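Local coordinates for protein cysteine synthase (PDB 5Z5C) that probably makes or breaks down L-cysteine with the help of pyridoxal 5'-phosphate, releasing hydrogen sulfide in the breakdown reaction, at residues A71-A76 / H94-Y99. Residues are numbered along the deposited sequence; the frame is centred on the assembly and turned at random.
Sequences APIVEA and HPVIIY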
# COMPACT_ATOMS: atom_id res chain seq x y z
N ALA B 71 -20.18 4.08 -18.92
CA ALA B 71 -20.77 2.75 -18.83
C ALA B 71 -20.47 2.08 -17.47
O ALA B 71 -19.32 2.12 -17.00
CB ALA B 71 -20.21 1.86 -19.93
N PRO B 72 -21.48 1.42 -16.86
CA PRO B 72 -21.18 0.70 -15.64
C PRO B 72 -20.23 -0.50 -15.83
O PRO B 72 -20.37 -1.28 -16.79
CB PRO B 72 -22.56 0.22 -15.18
CG PRO B 72 -23.36 0.11 -16.43
CD PRO B 72 -22.90 1.28 -17.25
N ILE B 73 -19.29 -0.64 -14.89
CA ILE B 73 -18.43 -1.81 -14.81
C ILE B 73 -19.02 -2.70 -13.72
O ILE B 73 -19.24 -2.27 -12.59
CB ILE B 73 -16.99 -1.43 -14.47
CG1 ILE B 73 -16.43 -0.44 -15.52
CG2 ILE B 73 -16.12 -2.68 -14.35
CD1 ILE B 73 -15.20 0.33 -15.03
N VAL B 74 -19.28 -3.95 -14.07
CA VAL B 74 -20.00 -4.85 -13.20
C VAL B 74 -19.25 -6.17 -13.04
O VAL B 74 -18.86 -6.75 -14.02
CB VAL B 74 -21.40 -5.15 -13.78
CG1 VAL B 74 -22.20 -6.00 -12.80
CG2 VAL B 74 -22.13 -3.85 -14.10
N GLU B 75 -19.10 -6.65 -11.80
CA GLU B 75 -18.31 -7.87 -11.50
C GLU B 75 -18.80 -8.52 -10.20
O GLU B 75 -19.55 -7.91 -9.42
CB GLU B 75 -16.80 -7.52 -11.47
CG GLU B 75 -15.77 -8.63 -11.18
CD GLU B 75 -15.80 -9.76 -12.19
OE1 GLU B 75 -16.87 -10.37 -12.36
OE2 GLU B 75 -14.75 -10.03 -12.81
N ALA B 76 -18.44 -9.79 -10.03
CA ALA B 76 -18.71 -10.55 -8.81
C ALA B 76 -17.37 -10.93 -8.16
O ALA B 76 -16.57 -11.59 -8.78
CB ALA B 76 -19.52 -11.80 -9.13
N HIS B 94 -16.37 5.72 -14.41
CA HIS B 94 -17.43 4.67 -14.44
C HIS B 94 -18.02 4.31 -13.09
O HIS B 94 -17.29 4.08 -12.13
CB HIS B 94 -16.92 3.38 -15.08
CG HIS B 94 -16.34 3.60 -16.44
ND1 HIS B 94 -17.08 3.49 -17.60
CD2 HIS B 94 -15.11 4.01 -16.81
CE1 HIS B 94 -16.31 3.78 -18.63
NE2 HIS B 94 -15.11 4.10 -18.18
N PRO B 95 -19.37 4.24 -13.02
CA PRO B 95 -19.91 3.66 -11.80
C PRO B 95 -19.52 2.17 -11.78
O PRO B 95 -19.30 1.56 -12.85
CB PRO B 95 -21.43 3.87 -11.94
CG PRO B 95 -21.69 3.94 -13.42
CD PRO B 95 -20.42 4.44 -14.06
N VAL B 96 -19.41 1.61 -10.59
CA VAL B 96 -18.94 0.23 -10.46
C VAL B 96 -19.95 -0.49 -9.56
O VAL B 96 -20.40 0.06 -8.52
CB VAL B 96 -17.50 0.11 -9.88
CG1 VAL B 96 -17.09 -1.34 -9.72
CG2 VAL B 96 -16.51 0.82 -10.80
N ILE B 97 -20.33 -1.67 -10.03
CA ILE B 97 -21.30 -2.49 -9.34
C ILE B 97 -20.64 -3.81 -8.98
O ILE B 97 -20.18 -4.54 -9.87
CB ILE B 97 -22.54 -2.87 -10.22
CG1 ILE B 97 -23.02 -1.70 -11.11
CG2 ILE B 97 -23.67 -3.35 -9.30
CD1 ILE B 97 -23.71 -0.58 -10.39
N ILE B 98 -20.65 -4.14 -7.68
CA ILE B 98 -20.07 -5.39 -7.23
C ILE B 98 -21.13 -6.24 -6.61
O ILE B 98 -21.82 -5.80 -5.70
CB ILE B 98 -18.94 -5.19 -6.20
CG1 ILE B 98 -17.86 -4.21 -6.70
CG2 ILE B 98 -18.31 -6.53 -5.85
CD1 ILE B 98 -17.15 -4.64 -7.97
N TYR B 99 -21.24 -7.48 -7.10
CA TYR B 99 -22.10 -8.49 -6.49
C TYR B 99 -21.25 -9.43 -5.64
O TYR B 99 -20.18 -9.91 -6.08
CB TYR B 99 -22.86 -9.31 -7.56
CG TYR B 99 -23.93 -8.52 -8.30
CD1 TYR B 99 -23.60 -7.69 -9.36
CD2 TYR B 99 -25.27 -8.61 -7.92
CE1 TYR B 99 -24.58 -6.97 -10.04
CE2 TYR B 99 -26.26 -7.89 -8.60
CZ TYR B 99 -25.90 -7.08 -9.65
OH TYR B 99 -26.86 -6.36 -10.33
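His94 reaches across to the backbone of Ala71 just ahead of the two strands. Its CB lies 3.5 Å from Ile73 CD1 and also close to Ala71 O, and CG, held anti to the carbonyl carbon (chi1 -54°), still touches that methyl. Next round the ring, ND1 gives its hydrogen to Ala71 O at 2.7 Å; the N-H...O angle of 145° is bent, but the donor lies in the carbonyl plane on a lone pair, and the oxygen sits near the imidazole plane. CE1, next to ND1, stays close to Ala71 O. CD2 brushes Ile73 CD1 again, obliquely, and NE2 at the far side is hydrogen-bonded to Tyr62 OH. Both ring nitrogens are thus engaged, which should hold the rotation of the imidazole.

Beyond it the two segments run as parallel strands, 15° apart in direction. Ile73 and Glu75 carry the ladder: Ile73 N binds Pro95 O and Ile73 O accepts from Ile97 N (2.8 Å), then Glu75 N binds Ile97 O and Glu75 O accepts from Tyr99 N. Helix 80-91 connects the strands, making a beta-alpha-beta unit within the PLP-dependent enzyme family region, and its Ser86 touches Val96 and Ile98. On this face, Glu75 turns its carboxylate back on its own strand: OE1 accepts Ala76 N at 2.9 Å on its anti side, while OE2 accepts from the backbone N of Gln151.

On the other face, Val74 and Ile97 point the same way side by side, and Val74 CG2 lies 3.8 Å from Ile97 CG1. Val74 CG1, anti to the backbone N, meets CE1 at the edge of the Tyr99 ring at 3.8 Å, and Phe139 touches both residues.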